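Local coordinates for protein HTH-type dhaKLM operon transcriptional activator DhaS (Lactococcus lactis, PDB 2IU5) that activates transcription of the dhaKLM operon together with DhaQ in response to dihydroxyacetone, binding as a homodimer to an inverted repeat that partially overlaps the -35 promoter sequence, at residues Lys102-Val105 with Asn109-His112; Ile116-Leu121 with Ala155-Ser160. The protein carries 1 engineered substitution. One frame throughout, in Å; residues are numbered along the deposited sequence.

Contact 1: residues Lys102-Val105 with Asn109-His112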
loop_
_atom_site.group_PDB
_atom_site.type_symbol
_atom_site.label_atom_id
_atom_site.label_comp_id
_atom_site.label_asym_id
_atom_site.label_seq_id
_atom_site.Cartn_x
_atom_site.Cartn_y
_atom_site.Cartn_z
ATOM N N LYS A 102 -5.306 -5.478 17.245
ATOM C CA LYS A 102 -4.276 -5.838 18.206
ATOM C C LYS A 102 -3.004 -6.344 17.575
ATOM O O LYS A 102 -1.916 -6.000 18.022
ATOM C CB LYS A 102 -4.804 -6.803 19.257
ATOM C CG LYS A 102 -5.817 -6.147 20.157
ATOM C CD LYS A 102 -6.481 -7.159 21.079
ATOM C CE LYS A 102 -7.497 -6.446 21.943
ATOM N NZ LYS A 102 -8.407 -7.362 22.696
ATOM N N ILE A 103 -3.137 -7.153 16.539
ATOM C CA ILE A 103 -1.967 -7.706 15.864
ATOM C C ILE A 103 -1.162 -6.613 15.169
ATOM O O ILE A 103 0.076 -6.653 15.177
ATOM C CB ILE A 103 -2.365 -8.749 14.842
ATOM C CG1 ILE A 103 -3.059 -9.940 15.519
ATOM C CG2 ILE A 103 -1.138 -9.196 14.044
ATOM C CD1 ILE A 103 -2.276 -10.554 16.642
ATOM N N PHE A 104 -1.825 -5.633 14.565
ATOM C CA PHE A 104 -1.076 -4.550 13.942
ATOM C C PHE A 104 -0.249 -3.792 14.976
ATOM O O PHE A 104 0.788 -3.224 14.630
ATOM C CB PHE A 104 -1.976 -3.586 13.166
ATOM C CG PHE A 104 -2.378 -4.094 11.825
ATOM C CD1 PHE A 104 -1.424 -4.329 10.846
ATOM C CD2 PHE A 104 -3.711 -4.348 11.532
ATOM C CE1 PHE A 104 -1.809 -4.808 9.587
ATOM C CE2 PHE A 104 -4.098 -4.824 10.279
ATOM C CZ PHE A 104 -3.133 -5.051 9.312
ATOM N N VAL A 105 -0.699 -3.779 16.230
ATOM C CA VAL A 105 0.072 -3.175 17.329
ATOM C C VAL A 105 1.231 -4.059 17.804
ATOM O O VAL A 105 2.353 -3.565 17.984
ATOM C CB VAL A 105 -0.826 -2.801 18.530
ATOM C CG1 VAL A 105 0.034 -2.369 19.725
ATOM C CG2 VAL A 105 -1.779 -1.684 18.144
ATOM N N ASN A 109 5.881 -6.987 11.874
ATOM C CA ASN A 109 6.079 -7.683 10.608
ATOM C C ASN A 109 4.776 -8.171 9.997
ATOM O O ASN A 109 4.754 -8.699 8.881
ATOM C CB ASN A 109 7.043 -8.859 10.764
ATOM C CG ASN A 109 8.500 -8.422 10.856
ATOM O OD1 ASN A 109 8.872 -7.331 10.407
ATOM N ND2 ASN A 109 9.335 -9.280 11.442
ATOM N N PHE A 110 3.683 -7.998 10.727
ATOM C CA PHE A 110 2.415 -8.409 10.184
ATOM C C PHE A 110 1.970 -7.723 8.898
ATOM O O PHE A 110 1.362 -8.370 8.036
ATOM C CB PHE A 110 1.296 -8.298 11.209
ATOM C CG PHE A 110 0.054 -8.940 10.715
ATOM C CD1 PHE A 110 -0.032 -10.319 10.627
ATOM C CD2 PHE A 110 -1.031 -8.178 10.322
ATOM C CE1 PHE A 110 -1.180 -10.926 10.165
ATOM C CE2 PHE A 110 -2.180 -8.787 9.858
ATOM C CZ PHE A 110 -2.257 -10.163 9.778
ATOM N N GLU A 111 2.255 -6.436 8.769
ATOM C CA GLU A 111 1.834 -5.671 7.587
ATOM C C GLU A 111 2.359 -6.346 6.326
ATOM O O GLU A 111 1.692 -6.380 5.293
ATOM C CB GLU A 111 2.379 -4.241 7.660
ATOM C CG GLU A 111 2.080 -3.374 6.438
ATOM C CD GLU A 111 2.607 -1.952 6.587
ATOM O OE1 GLU A 111 1.815 -1.039 6.925
ATOM O OE2 GLU A 111 3.819 -1.740 6.366
ATOM N N HIS A 112 3.565 -6.886 6.415
ATOM C CA HIS A 112 4.175 -7.520 5.251
ATOM C C HIS A 112 3.501 -8.842 4.927
ATOM O O HIS A 112 3.231 -9.142 3.767
ATOM C CB HIS A 112 5.673 -7.694 5.471
ATOM C CG HIS A 112 6.358 -6.434 5.893
ATOM N ND1 HIS A 112 6.287 -5.269 5.157
ATOM C CD2 HIS A 112 7.125 -6.154 6.973
ATOM C CE1 HIS A 112 6.983 -4.325 5.770
ATOM N NE2 HIS A 112 7.501 -4.836 6.873
#

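Contact 2: residues Ile116-Leu121 with Ala155-Ser160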
loop_
_atom_site.group_PDB
_atom_site.type_symbol
_atom_site.label_atom_id
_atom_site.label_comp_id
_atom_site.label_asym_id
_atom_site.label_seq_id
_atom_site.Cartn_x
_atom_site.Cartn_y
_atom_site.Cartn_z
ATOM N N ILE A 116 1.193 -9.829 1.547
ATOM C CA ILE A 116 1.376 -11.078 0.810
ATOM C C ILE A 116 0.041 -11.822 0.659
ATOM O O ILE A 116 -0.222 -12.409 -0.397
ATOM C CB ILE A 116 2.427 -11.945 1.488
ATOM C CG1 ILE A 116 3.825 -11.356 1.256
ATOM C CG2 ILE A 116 2.364 -13.351 0.899
ATOM C CD1 ILE A 116 4.929 -12.053 2.042
ATOM N N GLN A 117 -0.800 -11.792 1.689
ATOM C CA GLN A 117 -2.142 -12.400 1.598
ATOM C C GLN A 117 -2.980 -11.797 0.470
ATOM O O GLN A 117 -3.645 -12.513 -0.296
ATOM C CB GLN A 117 -2.868 -12.322 2.923
ATOM C CG GLN A 117 -2.036 -12.921 4.058
ATOM C CD GLN A 117 -1.354 -14.189 3.626
ATOM O OE1 GLN A 117 -1.998 -15.181 3.245
ATOM N NE2 GLN A 117 -0.025 -14.185 3.675
ATOM N N TRP A 118 -2.922 -10.473 0.378
ATOM C CA TRP A 118 -3.640 -9.783 -0.701
ATOM C C TRP A 118 -3.051 -10.110 -2.050
ATOM O O TRP A 118 -3.789 -10.239 -3.043
ATOM C CB TRP A 118 -3.718 -8.265 -0.445
ATOM C CG TRP A 118 -4.618 -7.976 0.713
ATOM C CD1 TRP A 118 -4.249 -7.483 1.928
ATOM C CD2 TRP A 118 -6.048 -8.165 0.777
ATOM N NE1 TRP A 118 -5.344 -7.354 2.737
ATOM C CE2 TRP A 118 -6.462 -7.766 2.064
ATOM C CE3 TRP A 118 -7.011 -8.635 -0.122
ATOM C CZ2 TRP A 118 -7.793 -7.818 2.468
ATOM C CZ3 TRP A 118 -8.341 -8.685 0.287
ATOM C CH2 TRP A 118 -8.712 -8.281 1.567
ATOM N N GLU A 119 -1.730 -10.246 -2.099
ATOM C CA GLU A 119 -1.106 -10.696 -3.333
ATOM C C GLU A 119 -1.585 -12.092 -3.722
ATOM O O GLU A 119 -1.768 -12.369 -4.912
ATOM C CB GLU A 119 0.410 -10.580 -3.262
ATOM C CG GLU A 119 0.855 -9.114 -3.206
ATOM C CD GLU A 119 2.342 -8.924 -3.121
ATOM O OE1 GLU A 119 3.078 -9.896 -2.808
ATOM O OE2 GLU A 119 2.767 -7.770 -3.373
ATOM N N ASN A 120 -1.785 -12.943 -2.717
ATOM C CA ASN A 120 -2.206 -14.313 -3.006
ATOM C C ASN A 120 -3.635 -14.230 -3.557
ATOM O O ASN A 120 -3.976 -14.942 -4.501
ATOM C CB ASN A 120 -2.144 -15.151 -1.725
ATOM C CG ASN A 120 -0.714 -15.552 -1.363
ATOM O OD1 ASN A 120 0.216 -15.365 -2.133
ATOM N ND2 ASN A 120 -0.554 -16.106 -0.166
ATOM N N LEU A 121 -4.453 -13.357 -2.971
ATOM C CA LEU A 121 -5.820 -13.173 -3.475
ATOM C C LEU A 121 -5.773 -12.701 -4.933
ATOM O O LEU A 121 -6.469 -13.256 -5.789
ATOM C CB LEU A 121 -6.606 -12.201 -2.594
ATOM C CG LEU A 121 -8.019 -11.958 -3.142
ATOM C CD1 LEU A 121 -8.869 -13.214 -3.325
ATOM C CD2 LEU A 121 -8.759 -10.884 -2.392
ATOM N N ALA A 155 -3.741 -1.529 1.883
ATOM C CA ALA A 155 -3.718 -0.237 2.561
ATOM C C ALA A 155 -5.101 0.146 3.088
ATOM O O ALA A 155 -5.244 0.628 4.213
ATOM C CB ALA A 155 -3.213 0.844 1.608
ATOM N N ILE A 156 -6.114 -0.072 2.261
ATOM C CA ILE A 156 -7.477 0.315 2.593
ATOM C C ILE A 156 -7.979 -0.549 3.749
ATOM O O ILE A 156 -8.584 -0.034 4.693
ATOM C CB ILE A 156 -8.402 0.137 1.386
ATOM C CG1 ILE A 156 -8.089 1.196 0.321
ATOM C CG2 ILE A 156 -9.852 0.171 1.833
ATOM C CD1 ILE A 156 -8.467 2.575 0.725
ATOM N N THR A 157 -7.728 -1.848 3.684
ATOM C CA THR A 157 -8.263 -2.741 4.717
ATOM C C THR A 157 -7.501 -2.605 6.027
ATOM O O THR A 157 -8.106 -2.609 7.098
ATOM C CB THR A 157 -8.324 -4.211 4.258
ATOM O OG1 THR A 157 -7.003 -4.662 3.931
ATOM C CG2 THR A 157 -9.249 -4.356 3.072
ATOM N N ARG A 158 -6.176 -2.466 5.969
ATOM C CA ARG A 158 -5.431 -2.133 7.183
ATOM C C ARG A 158 -5.970 -0.879 7.864
ATOM O O ARG A 158 -6.199 -0.872 9.074
ATOM C CB ARG A 158 -3.935 -1.951 6.899
ATOM C CG ARG A 158 -3.159 -1.492 8.144
ATOM C CD ARG A 158 -1.655 -1.349 7.875
ATOM N NE ARG A 158 -0.917 -0.751 8.988
ATOM C CZ ARG A 158 -0.846 0.554 9.243
ATOM N NH1 ARG A 158 -1.470 1.436 8.468
ATOM N NH2 ARG A 158 -0.140 0.980 10.287
ATOM N N GLU A 159 -6.173 0.188 7.107
ATOM C CA GLU A 159 -6.672 1.427 7.708
ATOM C C GLU A 159 -8.053 1.222 8.319
ATOM O O GLU A 159 -8.322 1.701 9.416
ATOM C CB GLU A 159 -6.703 2.560 6.687
ATOM C CG GLU A 159 -7.299 3.841 7.242
ATOM C CD GLU A 159 -7.381 4.935 6.192
ATOM O OE1 GLU A 159 -7.541 4.590 4.996
ATOM O OE2 GLU A 159 -7.286 6.125 6.565
ATOM N N SER A 160 -8.928 0.511 7.620
ATOM C CA SER A 160 -10.285 0.286 8.119
ATOM C C SER A 160 -10.243 -0.529 9.416
ATOM O O SER A 160 -10.971 -0.249 10.373
ATOM C CB SER A 160 -11.051 -0.502 7.075
ATOM O OG SER A 160 -11.269 0.341 5.961
#

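Contact 1: residues Lys102-Val105 with Asn109-His112
F110 meets two neighbours of helix 97-106 at once, I103 with a ring face and F104 with a ring edge. Already at its root, CB of F110 lies 3.8 Å from CG2 of I103. Because CG is anti to the backbone N (chi1 -170°), the ring reaches back toward helix 97-106, and F110 CG comes within 3.5 Å of the same methyl. This is a CH-pi contact, with I103 CG2 over the face, 22° off the ring normal and displaced toward the rim. The two sides of the ring then have different main neighbours. CD1 of F110 remains near I103 CG2, whereas CD2 of F110 is 3.5 Å from CE1 of F104. Farther out, F110 CE2 approaches F104 CZ at 3.9 Å, completing a T-shaped stack with planes at 73°. A flat residue suits this place, since face and edge serve different partners; a valine instead of F110 would probably leave the F104 face without its edge partner and open a gap beside the I103 methyl. F65 of helix 57-73 also meets the F110 ring. This is edge-to-face aromatic packing between consecutive helices in the all-helical C-terminal domain of a TetR-family regulator.

Contact 2: residues Ile116-Leu121 with Ala155-Ser160
W118 and T157 reach toward each other from opposite directions, bridging helix 110-132 and helix 139-163 within the helical bundle of the TetR-type C-terminal domain. Their CA atoms are 10.0 Å apart, a span that suits a large indole facing a short threonine. W118 has CG anti to its carbonyl carbon (chi1 -69°), which aims the indole at helix 139-163; with chi2 at 112°, NE1, CE2 and CZ2 are the atoms that come near T157. The benzo ring carbon CZ2 of W118 makes the apolar part of the contact, lying 3.8 Å from CG2 of T157. NE1 of W118 stands 3.4 Å from OG1 of T157, which approaches the indole obliquely.

Both branches of the threonine lie against the indole. With chi1 at 60°, OG1 sits between the backbone N and the carbonyl carbon, and it is also hydrogen-bonded to the I153 carbonyl one turn earlier; a buried hydroxyl is thus satisfied by its own helix. CG2, anti to the carbonyl carbon, adds the apolar touch. L86, L89 and L93 of helix 82-95 and the ring of F114, edge-to-face, also pack on W118, while A155 and I156 pack on A151 and F144 of the second subunit. Next to T157, the I156 carbonyl oxygen takes two bonds on opposite faces of its plane, one from S160 N and one from S160 OG at 3.0 Å.

Overall arrangement
Contact 1 closes before contact 2 opens along the chain, and helix 110-132 serves both: its beginning packs on helix 97-106, and its next turns face helix 139-163. The two centres are about 12 Å apart, yet the sites touch directly. R158 of contact 2 lays its CG 3.7 Å from F104 CZ, and its NE makes a long, weak ion pair with OE1 of E111. Through I103 and F110, contact 1 adjoins helix 57-73, much of which belongs to the HTH region, whereas one of the two helices of contact 2, 139-163, packs against the second subunit. The two contacts therefore probably lie along a packed path from the DNA-binding region toward the dimer interface.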